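Uncharacterized protein (Danio rerio, PDB 5HBA) probably serves innate immunity as the A subunit of complement C1q, its globular domain recognising targets that trigger the complement pathway. Local coordinates at residues P21-D33 with I37-V49. Residues are numbered along the deposited sequence; the frame is centred on the assembly and turned at random.
Sequences PVTFNDKLSDAND and IKTGYFTCKVPGV
Lys45 grips two successive backbone carbonyls with one ammonium group, from two different directions. Lys45 NZ lies 2.7 Å from Asn32 O, nearly in line with the C=O bond (166°), but stands above the carbonyl plane of Asp33 O at 3.1 Å. Both acceptors sit at the end of the type I turn from Asp30 to Asp33, and the Asn32 amide packs its ND2 against Lys45 CB and Val46 CG2. In the jelly-roll of the C1q domain, this pins the turn after strand 26-30, a member of one sheet, to the chain leaving strand 41-43 of the other. Farther off, Phe24 N donates an almost straight bond to Ile37 O, while Gly40 CA approaches Val22 O so closely that a side chain there would clash. With CG1 wedged between its backbone N and carbonyl carbon (chi1 61°), Ile37 packs CB, CG1 and CD1 round Phe24 O and turns CG2 to Lys27 CE, 4.1 Å away. Lys27 NZ forms a salt bridge to Asp30 OD2 at 2.9 Å and a longer one to Asp33 OD1, and also donates to Phe35 O; a methionine in its place would probably leave both aspartates without their shared counter-charge. Pro21 CG meets Tyr41 CZ obliquely at 3.6 Å, beside Trp105.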
loop_
_atom_site.group_PDB
_atom_site.type_symbol
_atom_site.label_atom_id
_atom_site.label_comp_id
_atom_site.label_asym_id
_atom_site.label_seq_id
_atom_site.Cartn_x
_atom_site.Cartn_y
_atom_site.Cartn_z
ATOM N N PRO A 21 5.282 -14.298 -14.289
ATOM C CA PRO A 21 4.238 -13.413 -13.760
ATOM C C PRO A 21 3.205 -14.165 -12.926
ATOM O O PRO A 21 2.738 -15.243 -13.318
ATOM C CB PRO A 21 3.589 -12.837 -15.021
ATOM C CG PRO A 21 4.690 -12.849 -16.035
ATOM C CD PRO A 21 5.545 -14.061 -15.723
ATOM N N VAL A 22 2.859 -13.601 -11.778
ATOM C CA VAL A 22 1.769 -14.155 -10.978
ATOM C C VAL A 22 0.494 -14.089 -11.791
ATOM O O VAL A 22 0.167 -13.028 -12.354
ATOM C CB VAL A 22 1.547 -13.355 -9.682
ATOM C CG1 VAL A 22 0.360 -13.946 -8.887
ATOM C CG2 VAL A 22 2.812 -13.344 -8.834
ATOM N N THR A 23 -0.228 -15.205 -11.868
ATOM C CA THR A 23 -1.532 -15.211 -12.538
ATOM C C THR A 23 -2.654 -15.191 -11.487
ATOM O O THR A 23 -2.422 -15.517 -10.313
ATOM C CB THR A 23 -1.680 -16.389 -13.536
ATOM O OG1 THR A 23 -1.585 -17.631 -12.833
ATOM C CG2 THR A 23 -0.569 -16.333 -14.609
ATOM N N PHE A 24 -3.852 -14.779 -11.894
ATOM C CA PHE A 24 -4.936 -14.520 -10.941
ATOM C C PHE A 24 -6.211 -15.253 -11.368
ATOM O O PHE A 24 -6.420 -15.468 -12.554
ATOM C CB PHE A 24 -5.194 -13.008 -10.853
ATOM C CG PHE A 24 -3.970 -12.195 -10.453
ATOM C CD1 PHE A 24 -3.051 -11.778 -11.403
ATOM C CD2 PHE A 24 -3.752 -11.847 -9.122
ATOM C CE1 PHE A 24 -1.928 -11.033 -11.043
ATOM C CE2 PHE A 24 -2.627 -11.111 -8.744
ATOM C CZ PHE A 24 -1.710 -10.702 -9.703
ATOM N N ASN A 25 -7.058 -15.643 -10.417
ATOM C CA ASN A 25 -8.291 -16.363 -10.763
ATOM C C ASN A 25 -9.587 -15.604 -10.448
ATOM O O ASN A 25 -10.680 -16.158 -10.567
ATOM C CB ASN A 25 -8.325 -17.771 -10.140
ATOM C CG ASN A 25 -8.314 -17.742 -8.627
ATOM O OD1 ASN A 25 -7.664 -16.891 -8.009
ATOM N ND2 ASN A 25 -9.017 -18.686 -8.015
ATOM N N ASP A 26 -9.469 -14.335 -10.057
ATOM C CA ASP A 26 -10.651 -13.513 -9.801
ATOM C C ASP A 26 -10.387 -12.057 -10.157
ATOM O O ASP A 26 -9.424 -11.456 -9.675
ATOM C CB ASP A 26 -11.084 -13.630 -8.332
ATOM C CG ASP A 26 -12.498 -13.128 -8.098
ATOM O OD1 ASP A 26 -13.042 -12.413 -8.973
ATOM O OD2 ASP A 26 -13.071 -13.455 -7.035
ATOM N N LYS A 27 -11.233 -11.493 -11.011
ATOM C CA LYS A 27 -11.104 -10.086 -11.386
ATOM C C LYS A 27 -12.163 -9.267 -10.651
ATOM O O LYS A 27 -13.365 -9.408 -10.898
ATOM C CB LYS A 27 -11.216 -9.923 -12.913
ATOM C CG LYS A 27 -10.934 -8.518 -13.436
ATOM C CD LYS A 27 -11.195 -8.415 -14.947
ATOM C CE LYS A 27 -10.100 -9.074 -15.758
ATOM N NZ LYS A 27 -9.850 -8.355 -17.055
ATOM N N LEU A 28 -11.717 -8.431 -9.721
ATOM C CA LEU A 28 -12.618 -7.620 -8.908
ATOM C C LEU A 28 -13.076 -6.368 -9.658
ATOM O O LEU A 28 -14.248 -5.986 -9.598
ATOM C CB LEU A 28 -11.934 -7.228 -7.595
ATOM C CG LEU A 28 -12.093 -8.180 -6.407
ATOM C CD1 LEU A 28 -12.007 -9.649 -6.814
ATOM C CD2 LEU A 28 -11.069 -7.869 -5.342
ATOM N N SER A 29 -12.144 -5.754 -10.342
ATOM C CA SER A 29 -12.393 -4.600 -11.132
ATOM C C SER A 29 -11.412 -4.598 -12.231
ATOM O O SER A 29 -10.360 -5.105 -12.098
ATOM C CB SER A 29 -12.218 -3.350 -10.320
ATOM O OG SER A 29 -13.166 -3.294 -9.347
ATOM N N ASP A 30 -11.820 -4.033 -13.337
ATOM C CA ASP A 30 -10.940 -3.716 -14.444
ATOM C C ASP A 30 -11.612 -2.764 -15.420
ATOM O O ASP A 30 -12.108 -3.155 -16.443
ATOM C CB ASP A 30 -10.431 -4.972 -15.124
ATOM C CG ASP A 30 -9.441 -4.689 -16.214
ATOM O OD1 ASP A 30 -9.116 -3.565 -16.458
ATOM O OD2 ASP A 30 -8.987 -5.610 -16.828
ATOM N N ALA A 31 -11.645 -1.474 -15.182
ATOM C CA ALA A 31 -12.490 -0.591 -15.961
ATOM C C ALA A 31 -12.284 -0.535 -17.477
ATOM O O ALA A 31 -13.235 -0.495 -18.252
ATOM C CB ALA A 31 -12.468 0.796 -15.394
ATOM N N ASN A 32 -11.036 -0.534 -17.893
ATOM C CA ASN A 32 -10.676 -0.378 -19.287
ATOM C C ASN A 32 -10.298 -1.709 -19.923
ATOM O O ASN A 32 -9.793 -1.733 -21.042
ATOM C CB ASN A 32 -9.522 0.616 -19.409
ATOM C CG ASN A 32 -9.416 1.218 -20.786
ATOM O OD1 ASN A 32 -10.422 1.610 -21.379
ATOM N ND2 ASN A 32 -8.194 1.287 -21.311
ATOM N N ASP A 33 -10.552 -2.808 -19.211
ATOM C CA ASP A 33 -10.167 -4.152 -19.666
ATOM C C ASP A 33 -8.679 -4.195 -20.031
ATOM O O ASP A 33 -8.300 -4.618 -21.132
ATOM C CB ASP A 33 -11.046 -4.610 -20.844
ATOM C CG ASP A 33 -10.888 -6.094 -21.162
ATOM O OD1 ASP A 33 -10.554 -6.884 -20.253
ATOM O OD2 ASP A 33 -11.106 -6.474 -22.332
ATOM N N ILE A 37 -5.889 -11.801 -16.616
ATOM C CA ILE A 37 -5.575 -12.574 -15.424
ATOM C C ILE A 37 -4.894 -13.896 -15.763
ATOM O O ILE A 37 -4.205 -14.467 -14.922
ATOM C CB ILE A 37 -6.810 -12.818 -14.521
ATOM C CG1 ILE A 37 -7.891 -13.601 -15.259
ATOM C CG2 ILE A 37 -7.350 -11.496 -13.980
ATOM C CD1 ILE A 37 -9.074 -13.987 -14.344
ATOM N N LYS A 38 -5.069 -14.380 -16.992
ATOM C CA LYS A 38 -4.414 -15.622 -17.407
ATOM C C LYS A 38 -2.914 -15.481 -17.662
ATOM O O LYS A 38 -2.183 -16.468 -17.601
ATOM C CB LYS A 38 -5.084 -16.211 -18.659
ATOM C CG LYS A 38 -6.475 -16.765 -18.434
ATOM C CD LYS A 38 -6.916 -17.574 -19.663
ATOM C CE LYS A 38 -8.423 -17.728 -19.734
ATOM N NZ LYS A 38 -8.832 -18.344 -21.035
ATOM N N THR A 39 -2.450 -14.270 -17.960
ATOM C CA THR A 39 -1.031 -14.076 -18.234
ATOM C C THR A 39 -0.354 -13.329 -17.082
ATOM O O THR A 39 0.883 -13.325 -16.963
ATOM C CB THR A 39 -0.801 -13.281 -19.531
ATOM O OG1 THR A 39 -1.382 -11.978 -19.402
ATOM C CG2 THR A 39 -1.416 -14.004 -20.739
ATOM N N GLY A 40 -1.165 -12.672 -16.256
ATOM C CA GLY A 40 -0.646 -11.887 -15.144
ATOM C C GLY A 40 -0.191 -10.482 -15.511
ATOM O O GLY A 40 0.372 -9.772 -14.664
ATOM N N TYR A 41 -0.423 -10.064 -16.758
ATOM C CA TYR A 41 0.059 -8.745 -17.202
ATOM C C TYR A 41 -1.021 -7.672 -17.246
ATOM O O TYR A 41 -2.093 -7.884 -17.818
ATOM C CB TYR A 41 0.672 -8.793 -18.615
ATOM C CG TYR A 41 1.932 -9.605 -18.784
ATOM C CD1 TYR A 41 3.112 -9.243 -18.143
ATOM C CD2 TYR A 41 1.955 -10.705 -19.638
ATOM C CE1 TYR A 41 4.268 -9.982 -18.308
ATOM C CE2 TYR A 41 3.104 -11.448 -19.814
ATOM C CZ TYR A 41 4.256 -11.081 -19.149
ATOM O OH TYR A 41 5.405 -11.813 -19.323
ATOM N N PHE A 42 -0.709 -6.508 -16.684
ATOM C CA PHE A 42 -1.385 -5.279 -17.069
ATOM C C PHE A 42 -0.682 -4.807 -18.328
ATOM O O PHE A 42 0.546 -4.720 -18.350
ATOM C CB PHE A 42 -1.245 -4.206 -15.990
ATOM C CG PHE A 42 -1.692 -2.840 -16.434
ATOM C CD1 PHE A 42 -3.025 -2.465 -16.325
ATOM C CD2 PHE A 42 -0.780 -1.928 -16.950
ATOM C CE1 PHE A 42 -3.443 -1.207 -16.727
ATOM C CE2 PHE A 42 -1.195 -0.667 -17.360
ATOM C CZ PHE A 42 -2.528 -0.309 -17.252
ATOM N N THR A 43 -1.450 -4.508 -19.371
ATOM C CA THR A 43 -0.894 -3.937 -20.596
ATOM C C THR A 43 -1.489 -2.553 -20.829
ATOM O O THR A 43 -2.699 -2.403 -20.987
ATOM C CB THR A 43 -1.189 -4.814 -21.835
ATOM O OG1 THR A 43 -0.571 -6.098 -21.674
ATOM C CG2 THR A 43 -0.640 -4.144 -23.108
ATOM N N CYS A 44 -0.625 -1.547 -20.855
ATOM C CA CYS A 44 -1.049 -0.164 -21.039
ATOM C C CYS A 44 -1.695 0.081 -22.413
ATOM O O CYS A 44 -1.077 -0.181 -23.453
ATOM C CB CYS A 44 0.163 0.756 -20.862
ATOM S SG CYS A 44 -0.185 2.530 -20.998
ATOM N N LYS A 45 -2.931 0.573 -22.406
ATOM C CA LYS A 45 -3.587 1.070 -23.615
ATOM C C LYS A 45 -3.547 2.595 -23.621
ATOM O O LYS A 45 -3.384 3.220 -24.670
ATOM C CB LYS A 45 -5.050 0.614 -23.685
ATOM C CG LYS A 45 -5.275 -0.857 -23.967
ATOM C CD LYS A 45 -6.772 -1.102 -24.192
ATOM C CE LYS A 45 -7.208 -2.447 -23.664
ATOM N NZ LYS A 45 -8.663 -2.435 -23.367
ATOM N N VAL A 46 -3.696 3.184 -22.437
ATOM C CA VAL A 46 -3.677 4.637 -22.274
ATOM C C VAL A 46 -2.347 5.109 -21.690
ATOM O O VAL A 46 -2.063 4.875 -20.513
ATOM C CB VAL A 46 -4.799 5.095 -21.325
ATOM C CG1 VAL A 46 -4.749 6.606 -21.123
ATOM C CG2 VAL A 46 -6.158 4.663 -21.854
ATOM N N PRO A 47 -1.523 5.784 -22.507
ATOM C CA PRO A 47 -0.213 6.273 -22.057
ATOM C C PRO A 47 -0.363 7.278 -20.922
ATOM O O PRO A 47 -1.243 8.139 -20.982
ATOM C CB PRO A 47 0.346 6.979 -23.301
ATOM C CG PRO A 47 -0.445 6.412 -24.455
ATOM C CD PRO A 47 -1.806 6.159 -23.902
ATOM N N GLY A 48 0.478 7.176 -19.896
ATOM C CA GLY A 48 0.370 8.086 -18.771
ATOM C C GLY A 48 1.103 7.624 -17.525
ATOM O O GLY A 48 1.958 6.732 -17.577
ATOM N N VAL A 49 0.762 8.249 -16.405
ATOM C CA VAL A 49 1.393 7.952 -15.131
ATOM C C VAL A 49 0.410 7.129 -14.294
ATOM O O VAL A 49 -0.765 7.493 -14.166
ATOM C CB VAL A 49 1.801 9.248 -14.417
ATOM C CG1 VAL A 49 2.342 8.952 -13.033
ATOM C CG2 VAL A 49 2.854 9.981 -15.248
HETATM O O HOH W 1 1.257 -10.257 -12.280
HETATM O O HOH W 2 -8.750 -11.240 -17.895
#